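Local coordinates for kelch-like protein 7 (Homo sapiens, PDB 3II7) that serves as the substrate-specific adapter of a CUL3-RBX1 E3 ubiquitin ligase, seen here through its kelch-repeat beta-propeller domain, at residues A[42-50]-A[62-73]; A[87-95]-A[106-117]. All coordinates share one frame; numbering follows the deposited sequence.

Following the chain from its N terminus, the loop after strand 35-38 (42-50) leads into strands 50-54 and 57-61, and interaction 1 closes this excursion where the chain leaves strand 57-61 through its double glycine and turns into strand 71-76. After strand 81-86 the path is repeated one blade on: the loop 87-95 enters strands 96-100 and 103-107, and interaction 2 closes on the double glycine of 106-117. The closures come in series, neither nested nor crossed, with centres about 12 Å apart. Two probable hydrogen bonds connect them: K70 O to G87 N (2.7 Å) ties loops of one blade, and D48 O to S94 N (2.8 Å) joins the loops entering successive blades.

Interaction 1 (A[42-50]-A[62-73]); sequences PFEKRRDAA and GGSQLFPIKRMD. With EDO (1,2-ethanediol), chain P; EDO (1,2-ethanediol), chain G; EDO (1,2-ethanediol), chain H; EDO (1,2-ethanediol), chain O.
R46 reaches across to 62-73 with its chain extended from CG to NE, which carries the guanidinium to the carbonyl of G62, in the kelch double glycine G62-G63 after strand 57-61, and that of R71 in strand 71-76. R46 NH1 lies in the carbonyl plane of G62 and donates to a lone pair of G62 O at 2.8 Å, while NH1 and NH2 together grip R71 O end-on. R46 NH2 also forms a salt bridge to D73 OD2 (2.9 Å) from above the carboxylate, the two planes standing 90° apart. I69 covers one guanidinium face with CG2, and its CD1 packs on R46 CG at 3.4 Å. The D73 carboxylate is further held side-on by R71 NE and NH2 and lies flat over the centre of the F43 ring, the planes only 5° apart. With an alanine in place of R46, R71 O and G62 O would probably lose their arginine donors and D73 one arginine partner, with a gap likely beside I69. Farther along, R47 pairs with S64 in a single antiparallel hydrogen-bonded bridge; CG anti to the backbone N and a bend at chi3 (-59°) help bring R47 NH1 to Q65 O at 2.8 Å. In the beta-propeller the contact joins the first and second kelch repeats: F43 meets W82 of strand 81-86 edge-to-face, S84 of that strand bonds to D73 OD1, and R46 touches I60 of strand 57-61.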
loop_
_atom_site.group_PDB
_atom_site.type_symbol
_atom_site.label_atom_id
_atom_site.label_comp_id
_atom_site.label_asym_id
_atom_site.label_seq_id
_atom_site.Cartn_x
_atom_site.Cartn_y
_atom_site.Cartn_z
ATOM N N PRO A 42 8.608 -15.807 11.029
ATOM C CA PRO A 42 8.017 -16.924 11.758
ATOM C C PRO A 42 6.479 -16.822 11.926
ATOM O O PRO A 42 5.892 -17.584 12.686
ATOM C CB PRO A 42 8.690 -16.794 13.106
ATOM C CG PRO A 42 8.729 -15.322 13.323
ATOM C CD PRO A 42 8.984 -14.723 11.957
ATOM N N PHE A 43 5.851 -15.910 11.192
ATOM C CA PHE A 43 4.382 -15.707 11.247
ATOM C C PHE A 43 3.725 -16.105 9.953
ATOM O O PHE A 43 4.238 -15.808 8.859
ATOM C CB PHE A 43 4.056 -14.247 11.547
ATOM C CG PHE A 43 4.634 -13.762 12.851
ATOM C CD1 PHE A 43 4.175 -14.272 14.054
ATOM C CD2 PHE A 43 5.628 -12.801 12.876
ATOM C CE1 PHE A 43 4.710 -13.844 15.249
ATOM C CE2 PHE A 43 6.167 -12.368 14.076
ATOM C CZ PHE A 43 5.701 -12.897 15.262
ATOM N N GLU A 44 2.573 -16.761 10.083
ATOM C CA GLU A 44 1.800 -17.208 8.940
ATOM C C GLU A 44 1.179 -16.018 8.209
ATOM O O GLU A 44 1.002 -14.940 8.791
ATOM C CB GLU A 44 0.718 -18.166 9.397
ATOM C CG GLU A 44 1.270 -19.475 9.909
ATOM C CD GLU A 44 0.206 -20.543 10.057
ATOM O OE1 GLU A 44 -0.969 -20.194 10.314
ATOM O OE2 GLU A 44 0.550 -21.735 9.909
ATOM N N LYS A 45 0.839 -16.232 6.942
ATOM C CA LYS A 45 0.216 -15.233 6.112
ATOM C C LYS A 45 -1.046 -14.706 6.761
ATOM O O LYS A 45 -1.826 -15.482 7.325
ATOM C CB LYS A 45 -0.256 -15.849 4.794
ATOM C CG LYS A 45 0.774 -16.373 3.885
ATOM C CD LYS A 45 0.141 -17.304 2.819
ATOM C CE LYS A 45 -0.430 -16.531 1.663
ATOM N NZ LYS A 45 0.664 -16.028 0.807
ATOM N N ARG A 46 -1.243 -13.395 6.629
ATOM C CA ARG A 46 -2.492 -12.743 6.970
ATOM C C ARG A 46 -3.283 -12.486 5.706
ATOM O O ARG A 46 -2.696 -12.173 4.645
ATOM C CB ARG A 46 -2.233 -11.386 7.600
ATOM C CG ARG A 46 -1.508 -11.414 8.896
ATOM C CD ARG A 46 -1.509 -10.066 9.549
ATOM N NE ARG A 46 -0.688 -10.054 10.752
ATOM C CZ ARG A 46 -0.894 -9.272 11.822
ATOM N NH1 ARG A 46 -1.917 -8.425 11.873
ATOM N NH2 ARG A 46 -0.087 -9.360 12.862
ATOM N N ARG A 47 -4.603 -12.579 5.813
ATOM C CA ARG A 47 -5.509 -12.155 4.737
ATOM C C ARG A 47 -5.823 -10.669 4.862
ATOM O O ARG A 47 -6.282 -10.240 5.895
ATOM C CB ARG A 47 -6.828 -12.930 4.819
ATOM C CG ARG A 47 -7.852 -12.549 3.756
ATOM C CD ARG A 47 -9.249 -13.138 4.045
ATOM N NE ARG A 47 -9.204 -14.592 4.121
ATOM C CZ ARG A 47 -9.209 -15.313 5.254
ATOM N NH1 ARG A 47 -9.276 -14.729 6.452
ATOM N NH2 ARG A 47 -9.155 -16.638 5.186
ATOM N N ASP A 48 -5.601 -9.913 3.780
ATOM C CA ASP A 48 -6.045 -8.533 3.672
ATOM C C ASP A 48 -5.548 -7.626 4.817
ATOM O O ASP A 48 -6.312 -6.878 5.406
ATOM C CB ASP A 48 -7.569 -8.497 3.541
ATOM C CG ASP A 48 -8.054 -9.149 2.228
ATOM O OD1 ASP A 48 -7.316 -9.055 1.212
ATOM O OD2 ASP A 48 -9.134 -9.738 2.239
ATOM N N ALA A 49 -4.265 -7.741 5.133
ATOM C CA ALA A 49 -3.609 -6.839 6.121
ATOM C C ALA A 49 -2.947 -5.650 5.416
ATOM O O ALA A 49 -3.173 -5.401 4.211
ATOM C CB ALA A 49 -2.584 -7.632 6.957
ATOM N N ALA A 50 -2.179 -4.884 6.183
ATOM C CA ALA A 50 -1.426 -3.740 5.679
ATOM C C ALA A 50 -0.070 -3.700 6.334
ATOM O O ALA A 50 0.125 -4.283 7.394
ATOM C CB ALA A 50 -2.172 -2.431 5.953
ATOM N N GLY A 62 -3.561 -5.430 11.073
ATOM C CA GLY A 62 -4.857 -5.727 10.499
ATOM C C GLY A 62 -4.909 -7.090 9.839
ATOM O O GLY A 62 -3.999 -7.943 10.013
ATOM N N GLY A 63 -5.977 -7.318 9.091
ATOM C CA GLY A 63 -6.169 -8.567 8.429
ATOM C C GLY A 63 -6.689 -9.668 9.332
ATOM O O GLY A 63 -6.987 -9.465 10.525
ATOM N N SER A 64 -6.792 -10.845 8.750
ATOM C CA SER A 64 -7.415 -11.975 9.424
ATOM C C SER A 64 -6.776 -13.284 9.023
ATOM O O SER A 64 -6.074 -13.368 8.013
ATOM C CB SER A 64 -8.903 -12.012 9.081
ATOM O OG SER A 64 -9.117 -12.066 7.663
ATOM N N GLN A 65 -7.036 -14.304 9.842
ATOM C CA GLN A 65 -6.782 -15.685 9.504
ATOM C C GLN A 65 -8.144 -16.371 9.695
ATOM O O GLN A 65 -9.057 -16.079 8.919
ATOM C CB GLN A 65 -5.625 -16.224 10.340
ATOM C CG GLN A 65 -4.254 -15.702 9.811
ATOM C CD GLN A 65 -3.199 -15.499 10.899
ATOM O OE1 GLN A 65 -3.498 -15.572 12.081
ATOM N NE2 GLN A 65 -1.946 -15.232 10.485
ATOM N N LEU A 66 -8.326 -17.213 10.721
ATOM C CA LEU A 66 -9.669 -17.723 11.041
ATOM C C LEU A 66 -10.554 -16.588 11.605
ATOM O O LEU A 66 -11.755 -16.532 11.343
ATOM C CB LEU A 66 -9.594 -18.912 12.029
ATOM C CG LEU A 66 -9.388 -20.297 11.384
ATOM C CD1 LEU A 66 -10.638 -20.716 10.599
ATOM C CD2 LEU A 66 -8.136 -20.339 10.487
ATOM N N PHE A 67 -9.927 -15.674 12.353
ATOM C CA PHE A 67 -10.610 -14.554 12.983
ATOM C C PHE A 67 -9.799 -13.285 12.704
ATOM O O PHE A 67 -8.665 -13.369 12.206
ATOM C CB PHE A 67 -10.737 -14.799 14.505
ATOM C CG PHE A 67 -11.461 -16.096 14.863
ATOM C CD1 PHE A 67 -12.819 -16.251 14.582
ATOM C CD2 PHE A 67 -10.780 -17.150 15.468
ATOM C CE1 PHE A 67 -13.495 -17.451 14.909
ATOM C CE2 PHE A 67 -11.446 -18.348 15.798
ATOM C CZ PHE A 67 -12.804 -18.489 15.510
ATOM N N PRO A 68 -10.370 -12.108 13.006
ATOM C CA PRO A 68 -9.608 -10.853 12.887
ATOM C C PRO A 68 -8.383 -10.860 13.815
ATOM O O PRO A 68 -8.484 -11.298 14.967
ATOM C CB PRO A 68 -10.626 -9.788 13.315
ATOM C CG PRO A 68 -11.959 -10.444 13.108
ATOM C CD PRO A 68 -11.769 -11.855 13.401
ATOM N N ILE A 69 -7.240 -10.415 13.314
ATOM C CA ILE A 69 -5.997 -10.426 14.109
ATOM C C ILE A 69 -5.860 -9.138 14.911
ATOM O O ILE A 69 -6.036 -8.029 14.375
ATOM C CB ILE A 69 -4.770 -10.631 13.230
ATOM C CG1 ILE A 69 -4.867 -11.949 12.475
ATOM C CG2 ILE A 69 -3.517 -10.616 14.073
ATOM C CD1 ILE A 69 -3.955 -11.982 11.251
ATOM N N LYS A 70 -5.535 -9.288 16.200
ATOM C CA LYS A 70 -5.463 -8.148 17.118
ATOM C C LYS A 70 -4.023 -7.734 17.445
ATOM O O LYS A 70 -3.803 -6.724 18.092
ATOM C CB LYS A 70 -6.208 -8.487 18.418
ATOM C CG LYS A 70 -7.665 -8.910 18.189
ATOM C CD LYS A 70 -8.419 -8.997 19.512
ATOM C CE LYS A 70 -9.797 -9.620 19.305
ATOM N NZ LYS A 70 -10.512 -9.829 20.569
ATOM N N ARG A 71 -3.063 -8.527 16.985
ATOM C CA ARG A 71 -1.661 -8.287 17.210
ATOM C C ARG A 71 -1.021 -7.578 16.010
ATOM O O ARG A 71 -1.369 -7.851 14.868
ATOM C CB ARG A 71 -0.993 -9.637 17.349
ATOM C CG ARG A 71 0.418 -9.606 17.777
ATOM C CD ARG A 71 0.944 -11.051 17.911
ATOM N NE ARG A 71 1.117 -11.672 16.612
ATOM C CZ ARG A 71 0.372 -12.644 16.096
ATOM N NH1 ARG A 71 -0.614 -13.229 16.789
ATOM N NH2 ARG A 71 0.635 -13.064 14.874
ATOM N N MET A 72 -0.030 -6.716 16.288
ATOM C CA MET A 72 0.801 -6.068 15.244
ATOM C C MET A 72 2.160 -6.721 15.303
ATOM O O MET A 72 2.789 -6.748 16.357
ATOM C CB MET A 72 0.927 -4.554 15.563
ATOM C CG MET A 72 1.808 -3.750 14.668
ATOM S SD MET A 72 1.355 -1.990 14.809
ATOM C CE MET A 72 1.956 -1.621 16.448
ATOM N N ASP A 73 2.601 -7.278 14.188
ATOM C CA ASP A 73 3.924 -7.916 14.132
ATOM C C ASP A 73 4.919 -6.942 13.528
ATOM O O ASP A 73 4.611 -6.254 12.543
ATOM C CB ASP A 73 3.833 -9.224 13.373
ATOM C CG ASP A 73 3.017 -10.253 14.109
ATOM O OD1 ASP A 73 3.119 -10.324 15.373
ATOM O OD2 ASP A 73 2.240 -10.993 13.435
HETATM C C1 EDO P . -7.035 -14.318 15.037
HETATM O O1 EDO P . -7.476 -15.034 16.198
HETATM C C2 EDO P . -6.470 -15.288 14.009
HETATM O O2 EDO P . -7.425 -16.326 13.691
HETATM C C1 EDO G . 1.571 -11.482 4.925
HETATM O O1 EDO G . 0.838 -11.542 6.151
HETATM C C2 EDO G . 0.649 -11.264 3.730
HETATM O O2 EDO G . -0.265 -12.381 3.576
HETATM C C1 EDO H . -2.045 -8.691 2.779
HETATM O O1 EDO H . -2.541 -9.512 3.832
HETATM C C2 EDO H . -2.864 -8.802 1.513
HETATM O O2 EDO H . -2.516 -7.704 0.660
HETATM C C1 EDO O . -4.581 -12.099 19.572
HETATM O O1 EDO O . -4.399 -10.846 20.243
HETATM C C2 EDO O . -4.158 -11.947 18.117
HETATM O O2 EDO O . -5.288 -11.990 17.232
HETATM O O HOH W 1 0.323 -14.179 11.284
HETATM O O HOH W 2 1.639 -11.707 10.975
HETATM O O HOH W 3 -3.477 -6.264 13.731
#

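Interaction 2 (A[87-95]-A[106-117]); sequences GPPTPRDSL and TSGGSEVGNSAL. With EDO (1,2-ethanediol), chain X.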
loop_
_atom_site.group_PDB
_atom_site.type_symbol
_atom_site.label_atom_id
_atom_site.label_comp_id
_atom_site.label_asym_id
_atom_site.label_seq_id
_atom_site.Cartn_x
_atom_site.Cartn_y
_atom_site.Cartn_z
ATOM N N GLY A 87 -2.333 -4.408 18.196
ATOM C CA GLY A 87 -2.547 -3.808 16.901
ATOM C C GLY A 87 -3.606 -2.775 16.965
ATOM O O GLY A 87 -3.882 -2.250 18.053
ATOM N N PRO A 88 -4.241 -2.469 15.798
ATOM C CA PRO A 88 -5.176 -1.405 15.887
ATOM C C PRO A 88 -6.298 -1.784 16.840
ATOM O O PRO A 88 -6.693 -2.956 16.881
ATOM C CB PRO A 88 -5.673 -1.231 14.431
ATOM C CG PRO A 88 -5.599 -2.577 13.844
ATOM C CD PRO A 88 -4.414 -3.270 14.571
ATOM N N PRO A 89 -6.794 -0.807 17.604
ATOM C CA PRO A 89 -7.907 -1.006 18.507
ATOM C C PRO A 89 -9.100 -1.682 17.837
ATOM O O PRO A 89 -9.793 -2.450 18.489
ATOM C CB PRO A 89 -8.257 0.414 18.951
ATOM C CG PRO A 89 -6.978 1.163 18.866
ATOM C CD PRO A 89 -6.213 0.551 17.740
ATOM N N THR A 90 -9.327 -1.397 16.551
ATOM C CA THR A 90 -10.421 -2.009 15.794
ATOM C C THR A 90 -9.829 -2.925 14.729
ATOM O O THR A 90 -9.363 -2.457 13.694
ATOM C CB THR A 90 -11.315 -0.975 15.131
ATOM O OG1 THR A 90 -11.880 -0.117 16.129
ATOM C CG2 THR A 90 -12.445 -1.655 14.368
ATOM N N PRO A 91 -9.823 -4.239 14.992
ATOM C CA PRO A 91 -9.311 -5.154 13.967
ATOM C C PRO A 91 -10.196 -5.102 12.743
ATOM O O PRO A 91 -11.427 -5.006 12.861
ATOM C CB PRO A 91 -9.380 -6.527 14.636
ATOM C CG PRO A 91 -9.430 -6.251 16.110
ATOM C CD PRO A 91 -10.162 -4.945 16.241
ATOM N N ARG A 92 -9.566 -5.097 11.576
ATOM C CA ARG A 92 -10.282 -4.969 10.312
ATOM C C ARG A 92 -9.390 -5.381 9.144
ATOM O O ARG A 92 -8.141 -5.361 9.242
ATOM C CB ARG A 92 -10.794 -3.553 10.109
ATOM C CG ARG A 92 -9.765 -2.507 10.226
ATOM C CD ARG A 92 -10.412 -1.265 10.739
ATOM N NE ARG A 92 -9.653 -0.088 10.430
ATOM C CZ ARG A 92 -8.758 0.483 11.211
ATOM N NH1 ARG A 92 -8.447 -0.032 12.380
ATOM N NH2 ARG A 92 -8.169 1.606 10.800
ATOM N N ASP A 93 -10.057 -5.762 8.055
ATOM C CA ASP A 93 -9.414 -6.221 6.833
ATOM C C ASP A 93 -9.442 -5.101 5.785
ATOM O O ASP A 93 -10.332 -4.269 5.795
ATOM C CB ASP A 93 -10.191 -7.417 6.251
ATOM C CG ASP A 93 -9.975 -8.728 7.037
ATOM O OD1 ASP A 93 -9.324 -8.720 8.080
ATOM O OD2 ASP A 93 -10.469 -9.783 6.574
ATOM N N SER A 94 -8.497 -5.159 4.866
ATOM C CA SER A 94 -8.465 -4.263 3.673
ATOM C C SER A 94 -8.317 -2.785 4.072
ATOM O O SER A 94 -8.746 -1.879 3.355
ATOM C CB SER A 94 -9.699 -4.517 2.779
ATOM O OG SER A 94 -9.745 -5.910 2.389
ATOM N N LEU A 95 -7.715 -2.571 5.233
ATOM C CA LEU A 95 -7.323 -1.229 5.698
ATOM C C LEU A 95 -6.046 -0.807 4.960
ATOM O O LEU A 95 -5.383 -1.633 4.335
ATOM C CB LEU A 95 -7.104 -1.241 7.211
ATOM C CG LEU A 95 -5.826 -1.873 7.783
ATOM C CD1 LEU A 95 -5.872 -1.756 9.299
ATOM C CD2 LEU A 95 -5.623 -3.314 7.339
ATOM N N THR A 106 -3.610 4.226 10.297
ATOM C CA THR A 106 -4.414 3.148 9.693
ATOM C C THR A 106 -5.768 3.686 9.357
ATOM O O THR A 106 -6.377 4.377 10.171
ATOM C CB THR A 106 -4.508 1.906 10.629
ATOM O OG1 THR A 106 -5.221 2.221 11.815
ATOM C CG2 THR A 106 -3.094 1.404 11.008
ATOM N N SER A 107 -6.256 3.386 8.149
ATOM C CA SER A 107 -7.543 3.920 7.674
ATOM C C SER A 107 -8.408 2.908 7.000
ATOM O O SER A 107 -7.947 2.037 6.271
ATOM C CB SER A 107 -7.324 5.074 6.668
ATOM O OG SER A 107 -6.690 4.583 5.484
ATOM N N GLY A 108 -9.708 3.064 7.228
ATOM C CA GLY A 108 -10.695 2.299 6.523
ATOM C C GLY A 108 -10.633 0.825 6.807
ATOM O O GLY A 108 -10.241 0.393 7.915
ATOM N N GLY A 109 -11.045 0.044 5.810
ATOM C CA GLY A 109 -11.145 -1.412 5.971
ATOM C C GLY A 109 -12.543 -1.833 6.348
ATOM O O GLY A 109 -13.442 -1.021 6.389
ATOM N N SER A 110 -12.712 -3.134 6.600
ATOM C CA SER A 110 -14.009 -3.740 6.850
ATOM C C SER A 110 -13.890 -4.626 8.056
ATOM O O SER A 110 -12.860 -5.254 8.267
ATOM C CB SER A 110 -14.468 -4.603 5.650
ATOM O OG SER A 110 -13.487 -5.556 5.276
ATOM N N GLU A 111 -14.957 -4.678 8.837
ATOM C CA GLU A 111 -15.139 -5.685 9.872
ATOM C C GLU A 111 -16.210 -6.648 9.344
ATOM O O GLU A 111 -16.726 -6.483 8.232
ATOM C CB GLU A 111 -15.665 -5.060 11.167
ATOM C CG GLU A 111 -14.762 -4.070 11.895
ATOM C CD GLU A 111 -15.508 -3.380 13.047
ATOM O OE1 GLU A 111 -16.418 -2.562 12.765
ATOM O OE2 GLU A 111 -15.196 -3.664 14.224
ATOM N N VAL A 112 -16.558 -7.637 10.150
ATOM C CA VAL A 112 -17.794 -8.383 9.921
ATOM C C VAL A 112 -18.990 -7.415 10.146
ATOM O O VAL A 112 -19.002 -6.625 11.103
ATOM C CB VAL A 112 -17.885 -9.620 10.845
ATOM C CG1 VAL A 112 -16.755 -10.593 10.529
ATOM C CG2 VAL A 112 -17.842 -9.206 12.319
ATOM N N GLY A 113 -19.965 -7.442 9.239
ATOM C CA GLY A 113 -21.164 -6.598 9.377
ATOM C C GLY A 113 -20.995 -5.162 8.903
ATOM O O GLY A 113 -21.840 -4.299 9.182
ATOM N N ASN A 114 -19.912 -4.893 8.178
ATOM C CA ASN A 114 -19.720 -3.569 7.599
ATOM C C ASN A 114 -18.781 -3.655 6.384
ATOM O O ASN A 114 -17.619 -4.068 6.508
ATOM C CB ASN A 114 -19.197 -2.596 8.690
ATOM C CG ASN A 114 -19.871 -1.215 8.643
ATOM O OD1 ASN A 114 -20.259 -0.726 7.576
ATOM N ND2 ASN A 114 -20.001 -0.583 9.811
ATOM N N SER A 115 -19.297 -3.266 5.220
ATOM C CA SER A 115 -18.537 -3.308 3.956
ATOM C C SER A 115 -17.331 -2.360 3.974
ATOM O O SER A 115 -16.270 -2.676 3.398
ATOM C CB SER A 115 -19.436 -2.910 2.785
ATOM O OG SER A 115 -19.665 -1.497 2.786
ATOM N N ALA A 116 -17.491 -1.187 4.605
ATOM C CA ALA A 116 -16.382 -0.248 4.666
ATOM C C ALA A 116 -16.511 0.762 5.799
ATOM O O ALA A 116 -17.587 1.252 6.070
ATOM C CB ALA A 116 -16.222 0.473 3.335
ATOM N N LEU A 117 -15.368 1.097 6.425
ATOM C CA LEU A 117 -15.328 2.016 7.547
ATOM C C LEU A 117 -14.648 3.349 7.196
ATOM O O LEU A 117 -13.831 3.423 6.271
ATOM C CB LEU A 117 -14.552 1.365 8.700
ATOM C CG LEU A 117 -15.109 0.088 9.314
ATOM C CD1 LEU A 117 -14.212 -0.362 10.470
ATOM C CD2 LEU A 117 -16.510 0.289 9.806
HETATM C C1 EDO X . -19.103 2.707 8.225
HETATM O O1 EDO X . -19.951 1.903 7.394
HETATM C C2 EDO X . -19.916 3.397 9.315
HETATM O O2 EDO X . -21.108 3.966 8.762
HETATM O O HOH W 4 -13.348 -5.399 14.512
HETATM O O HOH W 5 -12.202 -6.948 2.780
#
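The double glycine that follows strand 103-107 in a kelch blade, G108-G109, receives the buried side chain of R92 from the loop 87-95. R92 CG sits between the backbone N and the carbonyl carbon (chi1 54°), and from there the extended chain runs to G108 O, to which R92 NE donates at 2.6 Å, nearly in line with the C=O bond (C=O...N 169°). R92 NH2 donates to T106 OG1 at 3.2 Å, a partner tilted 25° from the guanidinium plane and also bonded to E121 O. NH1 turns back to T90 O of its own loop, meeting a lone pair in the carbonyl plane, and forms a salt bridge with E121. L95 CD1 lies over the centre of one guanidinium face, and L117 CD1 packs on R92 CD at 3.9 Å. In this beta-propeller domain the contact links the second kelch repeat to the third, beside strand 120-124, which supplies E121. Next to R92, D93 and S110 form a single antiparallel hydrogen-bonded bridge, D93 N to S110 O at 2.9 Å and S110 N to D93 O at 2.8 Å. Here G109 CA comes to 3.0 Å from D93 O, and a side chain on G109 would collide with that oxygen. The D93 carboxylate points away and hydrogen-bonds S64 in the conformer given. The T90 methyl CG2 lies 3.4 Å from E111 OE2, while a water bridges E111 OE2 to P91 O.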